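Local coordinates for ABC transporter periplasmic peptide-binding protein (Pseudoalteromonas, PDB 4QFL) that binds dipeptides, here Ala-Phe, probably in the periplasm as the receptor that hands them to an ABC transporter for uptake, at residues A[303-313]-A[365-374]; A[443-451]-A[460-471]. All coordinates share one frame; numbering follows the deposited sequence.

Interaction 1: A[303-313]-A[365-374]; sequences PFDNLKVRQAL and EAGYEKGFDM
The ring of Phe372 is the main bump of this contact, pushed into a hollow whose walls are Pro303, Phe304, Val309 and Leu313. Pro303 sets its CG over the centre of one face: CG is 4.0 Å from the centroid of the Phe372 ring and only 5° off the ring normal, a CH-pi contact. The CZ end of Phe372 runs in against Leu313 and Val309, whose side chains come from the opposite direction; Leu313 CD2 is 3.8 Å from Phe372 CZ. Phe304 closes the hollow with its ring steeply inclined to that of Phe372, planes at 82°. A second bump, Met374, meets the rim of Phe304, with CB at the ring edge 3.5 Å from Phe304 CZ. The Met374 chain bends at chi3 (-60°), which turns CE back toward the same ring, while SD makes an oblique Met-aromatic contact with it and meets Leu313 CD2 tip to tip. Tyr368 crosses Pro303 at about a right angle, and Ala366 CB fits against Val309 CG2. Polar links lie at the helix start. Water 1 joins Asn306 ND2 to Ala366 O, 3.0 Å from each. Lys308 NZ forms a long salt bridge of 3.5 Å with Glu365 OE2, while Glu365 OE1 forms another with Lys361. The contact thus fastens the beta turn 303-306 and the start of helix 307-314 to the connection between helix 356-363 and strand 373-378. Leu363 of helix 356-363 also touches Phe372, and Trp295 of strand 291-297 backs both Leu313 and Met374.

Interaction 2: A[443-451]-A[460-471]; sequences FFSPLLSCT and ANWCNPEFDLLL
Phe444 brings CD1 to the edge of the Phe467 ring, 3.8 Å from Phe467 CZ, while Trp462 CZ3 rests 3.6 Å above one face of Phe467, offset toward the rim. Leu448 crosses Phe467 at about a right angle, its CB 3.5 Å from Phe467 CE2, and its CD2 branch touches Trp462 CE3. On Trp462, Asn464 CB lies over one face and Phe467 CD1 at the edge, in plane. Phe444 also packs its CB against Leu471 CD2, and beyond the two segments its ring meets Tyr487 of helix 480-497 with the planes nearly parallel.

Next to this apolar patch, Asp468 grips the start of helix 450-454. With CG beside its own backbone N (chi1 -75°), the carboxylate faces Cys450, and OD2 takes Cys450 N on its syn lone pair at 2.7 Å, N-H...O angle 156°. It thus serves Cys450 N directly and Thr451 N through water 3; the positive end of the helix dipole there would probably favour the carboxylate's negative charge. Water 2 accepts from Asn464 N and lies near both Leu448 O and Asp468 OD1. Asn464 OD1 accepts from Phe467 N, and Ser449 OG caps Ala452 N. The disulfide Cys450-Cys463, SG to SG 2.0 Å with chi3 96°, makes the join covalent, giving a disulfide-linked pair of N-capped helix starts in this solute-binding protein.

In the fold
Along the chain, 303-374 is complete before 443-471 begins. The centres of the two contacts are 23 Å apart, and their closest atoms are still about 5 Å from each other. Interaction 1 is the more peripheral, its centre about 31 Å from the centre of the chain against about 17 Å for interaction 2. Helix 480-497 runs by both: its Ile494 packs on 443-451 and 460-471, and Gln497 at its end accepts from Arg310 of 303-313. Interaction 2 lies nearer the bound dipeptide, with the Leu448 side chain about 10 Å from the phenylalanine. Pro446 and Leu447 touch Trp433, which lines the pockets of both ligand residues.

Interaction 1: A[303-313]-A[365-374]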
loop_
_atom_site.group_PDB
_atom_site.type_symbol
_atom_site.label_atom_id
_atom_site.label_comp_id
_atom_site.label_asym_id
_atom_site.label_seq_id
_atom_site.Cartn_x
_atom_site.Cartn_y
_atom_site.Cartn_z
ATOM N N PRO A 303 8.334 -22.761 16.336
ATOM C CA PRO A 303 7.667 -22.506 17.620
ATOM C C PRO A 303 6.863 -21.212 17.630
ATOM O O PRO A 303 6.426 -20.765 18.687
ATOM C CB PRO A 303 8.842 -22.357 18.580
ATOM C CG PRO A 303 9.914 -21.783 17.740
ATOM C CD PRO A 303 9.762 -22.402 16.384
ATOM N N PHE A 304 6.662 -20.621 16.465
ATOM C CA PHE A 304 6.104 -19.279 16.396
ATOM C C PHE A 304 4.586 -19.308 16.538
ATOM O O PHE A 304 3.959 -18.270 16.728
ATOM C CB PHE A 304 6.594 -18.567 15.116
ATOM C CG PHE A 304 8.074 -18.731 14.887
ATOM C CD1 PHE A 304 8.987 -18.104 15.718
ATOM C CD2 PHE A 304 8.550 -19.573 13.898
ATOM C CE1 PHE A 304 10.350 -18.284 15.540
ATOM C CE2 PHE A 304 9.911 -19.758 13.714
ATOM C CZ PHE A 304 10.814 -19.112 14.536
ATOM N N ASP A 305 4.010 -20.506 16.477
ATOM C CA ASP A 305 2.590 -20.687 16.764
ATOM C C ASP A 305 2.336 -20.653 18.271
ATOM O O ASP A 305 1.194 -20.701 18.726
ATOM C CB ASP A 305 2.075 -21.988 16.150
ATOM C CG ASP A 305 2.688 -23.216 16.780
ATOM O OD1 ASP A 305 3.826 -23.125 17.281
ATOM O OD2 ASP A 305 2.035 -24.287 16.771
ATOM N N ASN A 306 3.412 -20.557 19.042
ATOM C CA ASN A 306 3.315 -20.557 20.488
ATOM C C ASN A 306 3.399 -19.148 21.037
ATOM O O ASN A 306 4.433 -18.492 20.936
ATOM C CB ASN A 306 4.445 -21.390 21.071
ATOM C CG ASN A 306 4.336 -21.545 22.547
ATOM O OD1 ASN A 306 3.673 -20.759 23.213
ATOM N ND2 ASN A 306 4.988 -22.561 23.081
ATOM N N LEU A 307 2.310 -18.682 21.627
ATOM C CA LEU A 307 2.257 -17.299 22.069
ATOM C C LEU A 307 3.410 -16.990 23.011
ATOM O O LEU A 307 4.073 -15.967 22.854
ATOM C CB LEU A 307 0.914 -16.982 22.724
ATOM C CG LEU A 307 0.705 -15.553 23.244
ATOM C CD1 LEU A 307 1.077 -14.488 22.212
ATOM C CD2 LEU A 307 -0.734 -15.376 23.705
ATOM N N LYS A 308 3.665 -17.879 23.972
ATOM C CA LYS A 308 4.753 -17.674 24.926
ATOM C C LYS A 308 6.081 -17.450 24.230
ATOM O O LYS A 308 6.946 -16.733 24.731
ATOM C CB LYS A 308 4.877 -18.852 25.891
ATOM C CG LYS A 308 4.069 -18.702 27.172
ATOM C CD LYS A 308 4.928 -19.019 28.395
ATOM C CE LYS A 308 4.117 -18.950 29.689
ATOM N NZ LYS A 308 3.811 -17.556 30.146
ATOM N N VAL A 309 6.251 -18.079 23.078
ATOM C CA VAL A 309 7.473 -17.917 22.319
ATOM C C VAL A 309 7.473 -16.535 21.693
ATOM O O VAL A 309 8.473 -15.820 21.748
ATOM C CB VAL A 309 7.585 -18.974 21.224
ATOM C CG1 VAL A 309 8.526 -18.510 20.124
ATOM C CG2 VAL A 309 8.049 -20.284 21.812
ATOM N N ARG A 310 6.345 -16.160 21.100
ATOM C CA ARG A 310 6.247 -14.860 20.456
ATOM C C ARG A 310 6.526 -13.770 21.474
ATOM O O ARG A 310 7.263 -12.822 21.194
ATOM C CB ARG A 310 4.885 -14.673 19.774
ATOM C CG ARG A 310 4.719 -15.568 18.551
ATOM C CD ARG A 310 3.548 -15.170 17.661
ATOM N NE ARG A 310 2.272 -15.150 18.372
ATOM C CZ ARG A 310 1.494 -16.210 18.585
ATOM N NH1 ARG A 310 1.854 -17.411 18.170
ATOM N NH2 ARG A 310 0.347 -16.065 19.230
ATOM N N GLN A 311 5.960 -13.926 22.666
ATOM C CA GLN A 311 6.200 -12.997 23.766
ATOM C C GLN A 311 7.678 -12.982 24.170
ATOM O O GLN A 311 8.273 -11.920 24.348
ATOM C CB GLN A 311 5.322 -13.363 24.958
ATOM C CG GLN A 311 3.847 -13.377 24.623
ATOM C CD GLN A 311 2.993 -14.000 25.711
ATOM O OE1 GLN A 311 1.766 -13.974 25.634
ATOM N NE2 GLN A 311 3.637 -14.566 26.728
ATOM N N ALA A 312 8.272 -14.163 24.305
ATOM C CA ALA A 312 9.687 -14.260 24.635
ATOM C C ALA A 312 10.585 -13.497 23.645
ATOM O O ALA A 312 11.483 -12.770 24.059
ATOM C CB ALA A 312 10.109 -15.719 24.746
ATOM N N LEU A 313 10.342 -13.644 22.348
ATOM C CA LEU A 313 11.204 -13.033 21.340
ATOM C C LEU A 313 11.144 -11.499 21.341
ATOM O O LEU A 313 12.161 -10.820 21.187
ATOM C CB LEU A 313 10.841 -13.544 19.946
ATOM C CG LEU A 313 11.154 -14.991 19.559
ATOM C CD1 LEU A 313 10.329 -15.397 18.348
ATOM C CD2 LEU A 313 12.634 -15.182 19.281
ATOM N N GLU A 365 10.809 -22.359 29.552
ATOM C CA GLU A 365 9.439 -22.279 30.064
ATOM C C GLU A 365 8.549 -22.183 28.843
ATOM O O GLU A 365 7.363 -21.851 28.908
ATOM C CB GLU A 365 9.247 -21.051 30.947
ATOM C CG GLU A 365 7.838 -20.826 31.428
ATOM C CD GLU A 365 7.675 -19.455 32.045
ATOM O OE1 GLU A 365 8.502 -19.099 32.918
ATOM O OE2 GLU A 365 6.735 -18.728 31.648
ATOM N N ALA A 366 9.171 -22.463 27.711
ATOM C CA ALA A 366 8.491 -22.496 26.439
ATOM C C ALA A 366 8.783 -23.784 25.668
ATOM O O ALA A 366 8.026 -24.126 24.763
ATOM C CB ALA A 366 8.862 -21.271 25.601
ATOM N N GLY A 367 9.852 -24.511 26.005
ATOM C CA GLY A 367 10.782 -24.195 27.072
ATOM C C GLY A 367 12.182 -24.223 26.510
ATOM O O GLY A 367 13.069 -24.929 27.009
ATOM N N TYR A 368 12.358 -23.436 25.453
ATOM C CA TYR A 368 13.566 -23.413 24.638
ATOM C C TYR A 368 14.780 -22.852 25.366
ATOM O O TYR A 368 15.202 -21.721 25.112
ATOM C CB TYR A 368 13.293 -22.604 23.371
ATOM C CG TYR A 368 12.487 -23.370 22.347
ATOM C CD1 TYR A 368 11.090 -23.366 22.370
ATOM C CD2 TYR A 368 13.128 -24.108 21.359
ATOM C CE1 TYR A 368 10.356 -24.084 21.416
ATOM C CE2 TYR A 368 12.417 -24.817 20.407
ATOM C CZ TYR A 368 11.035 -24.810 20.434
ATOM O OH TYR A 368 10.369 -25.538 19.462
ATOM N N GLU A 369 15.345 -23.658 26.259
ATOM C CA GLU A 369 16.502 -23.236 27.037
ATOM C C GLU A 369 17.727 -23.021 26.148
ATOM O O GLU A 369 18.327 -21.945 26.156
ATOM C CB GLU A 369 16.798 -24.243 28.149
ATOM C CG GLU A 369 15.583 -24.618 28.978
ATOM C CD GLU A 369 15.930 -25.514 30.153
ATOM O OE1 GLU A 369 17.092 -25.460 30.620
ATOM O OE2 GLU A 369 15.040 -26.277 30.605
ATOM N N LYS A 370 18.096 -24.041 25.382
ATOM C CA LYS A 370 19.177 -23.900 24.419
ATOM C C LYS A 370 18.684 -23.046 23.269
ATOM O O LYS A 370 19.366 -22.897 22.255
ATOM C CB LYS A 370 19.631 -25.265 23.900
ATOM C CG LYS A 370 21.059 -25.662 24.287
ATOM C CD LYS A 370 21.158 -26.111 25.743
ATOM C CE LYS A 370 21.142 -24.929 26.710
ATOM N NZ LYS A 370 21.103 -25.371 28.137
ATOM N N GLY A 371 17.485 -22.492 23.435
ATOM C CA GLY A 371 16.869 -21.675 22.407
ATOM C C GLY A 371 16.751 -22.410 21.085
ATOM O O GLY A 371 16.713 -23.639 21.048
ATOM N N PHE A 372 16.707 -21.653 19.994
ATOM C CA PHE A 372 16.494 -22.231 18.675
ATOM C C PHE A 372 17.054 -21.334 17.588
ATOM O O PHE A 372 17.594 -20.270 17.867
ATOM C CB PHE A 372 14.996 -22.449 18.429
ATOM C CG PHE A 372 14.152 -21.249 18.751
ATOM C CD1 PHE A 372 13.996 -20.226 17.829
ATOM C CD2 PHE A 372 13.523 -21.138 19.983
ATOM C CE1 PHE A 372 13.226 -19.118 18.128
ATOM C CE2 PHE A 372 12.751 -20.032 20.289
ATOM C CZ PHE A 372 12.601 -19.019 19.359
ATOM N N ASP A 373 16.913 -21.785 16.346
ATOM C CA ASP A 373 17.236 -20.989 15.170
ATOM C C ASP A 373 15.962 -20.400 14.554
ATOM O O ASP A 373 14.891 -20.999 14.626
ATOM C CB ASP A 373 17.932 -21.856 14.123
ATOM C CG ASP A 373 19.350 -22.223 14.513
ATOM O OD1 ASP A 373 19.732 -21.997 15.681
ATOM O OD2 ASP A 373 20.080 -22.738 13.640
ATOM N N MET A 374 16.081 -19.229 13.938
ATOM C CA MET A 374 14.966 -18.684 13.182
ATOM C C MET A 374 15.466 -17.772 12.080
ATOM O O MET A 374 16.600 -17.283 12.125
ATOM C CB MET A 374 14.027 -17.898 14.092
ATOM C CG MET A 374 14.644 -16.645 14.690
ATOM S SD MET A 374 13.466 -15.767 15.721
ATOM C CE MET A 374 12.176 -15.397 14.525
HETATM O O HOH W 1 7.393 -23.806 21.894
#

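Interaction 2: A[443-451]-A[460-471]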
loop_
_atom_site.group_PDB
_atom_site.type_symbol
_atom_site.label_atom_id
_atom_site.label_comp_id
_atom_site.label_asym_id
_atom_site.label_seq_id
_atom_site.Cartn_x
_atom_site.Cartn_y
_atom_site.Cartn_z
ATOM N N PHE A 443 -5.903 -0.407 8.295
ATOM C CA PHE A 443 -4.795 -1.018 9.025
ATOM C C PHE A 443 -5.145 -2.425 9.497
ATOM O O PHE A 443 -4.309 -3.109 10.077
ATOM C CB PHE A 443 -4.411 -0.174 10.247
ATOM C CG PHE A 443 -3.466 0.951 9.938
ATOM C CD1 PHE A 443 -2.099 0.715 9.834
ATOM C CD2 PHE A 443 -3.939 2.239 9.745
ATOM C CE1 PHE A 443 -1.215 1.737 9.543
ATOM C CE2 PHE A 443 -3.069 3.264 9.458
ATOM C CZ PHE A 443 -1.702 3.016 9.354
ATOM N N PHE A 444 -6.380 -2.850 9.257
ATOM C CA PHE A 444 -6.849 -4.109 9.819
ATOM C C PHE A 444 -7.276 -5.087 8.754
ATOM O O PHE A 444 -6.668 -6.138 8.588
ATOM C CB PHE A 444 -7.990 -3.855 10.794
ATOM C CG PHE A 444 -7.569 -3.094 12.019
ATOM C CD1 PHE A 444 -6.835 -3.719 13.025
ATOM C CD2 PHE A 444 -7.891 -1.764 12.163
ATOM C CE1 PHE A 444 -6.449 -3.026 14.162
ATOM C CE2 PHE A 444 -7.511 -1.059 13.296
ATOM C CZ PHE A 444 -6.787 -1.690 14.295
ATOM N N SER A 445 -8.319 -4.735 8.019
ATOM C CA SER A 445 -8.848 -5.646 7.018
ATOM C C SER A 445 -7.842 -6.089 5.934
ATOM O O SER A 445 -7.804 -7.267 5.591
ATOM C CB SER A 445 -10.149 -5.105 6.425
ATOM O OG SER A 445 -11.209 -5.269 7.357
ATOM N N PRO A 446 -7.008 -5.167 5.406
ATOM C CA PRO A 446 -6.063 -5.605 4.364
ATOM C C PRO A 446 -4.830 -6.317 4.908
ATOM O O PRO A 446 -3.959 -6.694 4.120
ATOM C CB PRO A 446 -5.609 -4.294 3.705
ATOM C CG PRO A 446 -6.518 -3.218 4.238
ATOM C CD PRO A 446 -7.002 -3.706 5.579
ATOM N N LEU A 447 -4.742 -6.492 6.221
ATOM C CA LEU A 447 -3.506 -6.951 6.832
ATOM C C LEU A 447 -3.681 -8.225 7.600
ATOM O O LEU A 447 -3.006 -9.211 7.331
ATOM C CB LEU A 447 -2.997 -5.906 7.813
ATOM C CG LEU A 447 -1.712 -5.182 7.457
ATOM C CD1 LEU A 447 -1.845 -4.553 6.085
ATOM C CD2 LEU A 447 -1.406 -4.148 8.513
ATOM N N LEU A 448 -4.577 -8.178 8.585
ATOM C CA LEU A 448 -4.718 -9.247 9.577
ATOM C C LEU A 448 -6.002 -10.095 9.514
ATOM O O LEU A 448 -6.159 -11.034 10.292
ATOM C CB LEU A 448 -4.561 -8.662 10.984
ATOM C CG LEU A 448 -3.141 -8.253 11.369
ATOM C CD1 LEU A 448 -3.126 -7.598 12.735
ATOM C CD2 LEU A 448 -2.210 -9.446 11.347
ATOM N N SER A 449 -6.905 -9.793 8.591
ATOM C CA SER A 449 -8.162 -10.534 8.501
ATOM C C SER A 449 -7.981 -11.922 7.905
ATOM O O SER A 449 -6.937 -12.235 7.350
ATOM C CB SER A 449 -9.189 -9.757 7.679
ATOM O OG SER A 449 -8.715 -9.577 6.356
ATOM N N CYS A 450 -9.001 -12.759 8.028
ATOM C CA CYS A 450 -8.964 -14.073 7.393
ATOM C C CYS A 450 -8.918 -13.966 5.875
ATOM O O CYS A 450 -8.133 -14.653 5.233
ATOM C CB CYS A 450 -10.129 -14.942 7.852
ATOM S SG CYS A 450 -9.905 -15.568 9.555
ATOM N N THR A 451 -9.734 -13.088 5.306
ATOM C CA THR A 451 -9.688 -12.847 3.869
ATOM C C THR A 451 -8.310 -12.340 3.427
ATOM O O THR A 451 -7.830 -12.703 2.348
ATOM C CB THR A 451 -10.792 -11.895 3.402
ATOM O OG1 THR A 451 -10.756 -10.698 4.177
ATOM C CG2 THR A 451 -12.139 -12.528 3.590
ATOM N N ALA A 460 1.561 -12.379 9.008
ATOM C CA ALA A 460 1.524 -13.205 10.212
ATOM C C ALA A 460 0.847 -14.564 9.981
ATOM O O ALA A 460 0.785 -15.398 10.881
ATOM C CB ALA A 460 0.837 -12.456 11.345
ATOM N N ASN A 461 0.331 -14.778 8.778
ATOM C CA ASN A 461 -0.310 -16.039 8.458
ATOM C C ASN A 461 -1.286 -16.386 9.569
ATOM O O ASN A 461 -1.277 -17.492 10.100
ATOM C CB ASN A 461 0.754 -17.124 8.337
ATOM C CG ASN A 461 0.269 -18.344 7.575
ATOM O OD1 ASN A 461 -0.785 -18.321 6.924
ATOM N ND2 ASN A 461 1.053 -19.418 7.638
ATOM N N TRP A 462 -2.122 -15.419 9.918
ATOM C CA TRP A 462 -2.935 -15.472 11.135
ATOM C C TRP A 462 -4.414 -15.290 10.823
ATOM O O TRP A 462 -4.878 -14.179 10.535
ATOM C CB TRP A 462 -2.458 -14.365 12.074
ATOM C CG TRP A 462 -2.985 -14.334 13.478
ATOM C CD1 TRP A 462 -2.697 -15.211 14.491
ATOM C CD2 TRP A 462 -3.821 -13.312 14.059
ATOM N NE1 TRP A 462 -3.325 -14.815 15.650
ATOM C CE2 TRP A 462 -4.015 -13.656 15.414
ATOM C CE3 TRP A 462 -4.427 -12.149 13.558
ATOM C CZ2 TRP A 462 -4.791 -12.871 16.277
ATOM C CZ3 TRP A 462 -5.203 -11.373 14.421
ATOM C CH2 TRP A 462 -5.374 -11.740 15.762
ATOM N N CYS A 463 -5.157 -16.387 10.862
ATOM C CA CYS A 463 -6.595 -16.298 10.701
ATOM C C CYS A 463 -7.257 -16.467 12.059
ATOM O O CYS A 463 -7.249 -17.552 12.629
ATOM C CB CYS A 463 -7.097 -17.344 9.715
ATOM S SG CYS A 463 -8.884 -17.315 9.473
ATOM N N ASN A 464 -7.809 -15.374 12.577
ATOM C CA ASN A 464 -8.483 -15.368 13.872
ATOM C C ASN A 464 -9.893 -14.811 13.689
ATOM O O ASN A 464 -10.100 -13.594 13.635
ATOM C CB ASN A 464 -7.675 -14.538 14.878
ATOM C CG ASN A 464 -8.231 -14.610 16.290
ATOM O OD1 ASN A 464 -9.437 -14.618 16.492
ATOM N ND2 ASN A 464 -7.342 -14.664 17.274
ATOM N N PRO A 465 -10.876 -15.708 13.547
ATOM C CA PRO A 465 -12.244 -15.244 13.276
ATOM C C PRO A 465 -12.788 -14.315 14.374
ATOM O O PRO A 465 -13.615 -13.452 14.114
ATOM C CB PRO A 465 -13.041 -16.554 13.194
ATOM C CG PRO A 465 -12.016 -17.587 12.739
ATOM C CD PRO A 465 -10.745 -17.176 13.442
ATOM N N GLU A 466 -12.306 -14.503 15.593
ATOM C CA GLU A 466 -12.674 -13.666 16.718
ATOM C C GLU A 466 -12.255 -12.215 16.474
ATOM O O GLU A 466 -13.031 -11.289 16.691
ATOM C CB GLU A 466 -12.031 -14.227 17.980
ATOM C CG GLU A 466 -12.686 -15.534 18.474
ATOM C CD GLU A 466 -12.474 -16.770 17.567
ATOM O OE1 GLU A 466 -13.440 -17.560 17.434
ATOM O OE2 GLU A 466 -11.354 -16.977 17.023
ATOM N N PHE A 467 -11.027 -12.044 16.007
ATOM C CA PHE A 467 -10.486 -10.748 15.597
ATOM C C PHE A 467 -11.325 -10.156 14.465
ATOM O O PHE A 467 -11.716 -8.996 14.512
ATOM C CB PHE A 467 -9.024 -10.933 15.150
ATOM C CG PHE A 467 -8.392 -9.696 14.585
ATOM C CD1 PHE A 467 -7.975 -8.672 15.414
ATOM C CD2 PHE A 467 -8.202 -9.564 13.223
ATOM C CE1 PHE A 467 -7.387 -7.544 14.883
ATOM C CE2 PHE A 467 -7.622 -8.438 12.698
ATOM C CZ PHE A 467 -7.220 -7.436 13.521
ATOM N N ASP A 468 -11.621 -10.980 13.460
ATOM C CA ASP A 468 -12.335 -10.533 12.258
ATOM C C ASP A 468 -13.724 -10.040 12.603
ATOM O O ASP A 468 -14.246 -9.113 11.981
ATOM C CB ASP A 468 -12.474 -11.676 11.244
ATOM C CG ASP A 468 -11.187 -11.978 10.512
ATOM O OD1 ASP A 468 -10.122 -11.461 10.924
ATOM O OD2 ASP A 468 -11.243 -12.745 9.530
ATOM N N LEU A 469 -14.329 -10.688 13.590
ATOM C CA LEU A 469 -15.660 -10.312 14.026
ATOM C C LEU A 469 -15.642 -8.876 14.540
ATOM O O LEU A 469 -16.574 -8.114 14.296
ATOM C CB LEU A 469 -16.175 -11.272 15.097
ATOM C CG LEU A 469 -17.642 -11.092 15.452
ATOM C CD1 LEU A 469 -18.488 -11.106 14.189
ATOM C CD2 LEU A 469 -18.057 -12.187 16.386
ATOM N N LEU A 470 -14.582 -8.504 15.248
ATOM C CA LEU A 470 -14.435 -7.117 15.672
ATOM C C LEU A 470 -14.424 -6.190 14.466
ATOM O O LEU A 470 -15.010 -5.109 14.493
ATOM C CB LEU A 470 -13.143 -6.930 16.474
ATOM C CG LEU A 470 -13.087 -7.541 17.873
ATOM C CD1 LEU A 470 -11.690 -7.424 18.474
ATOM C CD2 LEU A 470 -14.128 -6.875 18.757
ATOM N N LEU A 471 -13.745 -6.611 13.406
ATOM C CA LEU A 471 -13.629 -5.780 12.217
ATOM C C LEU A 471 -14.995 -5.607 11.547
ATOM O O LEU A 471 -15.363 -4.519 11.107
ATOM C CB LEU A 471 -12.605 -6.376 11.240
ATOM C CG LEU A 471 -11.190 -6.657 11.765
ATOM C CD1 LEU A 471 -10.259 -7.028 10.626
ATOM C CD2 LEU A 471 -10.633 -5.470 12.510
HETATM O O HOH W 2 -7.824 -12.847 11.475
HETATM O O HOH W 3 -11.928 -12.039 7.044
#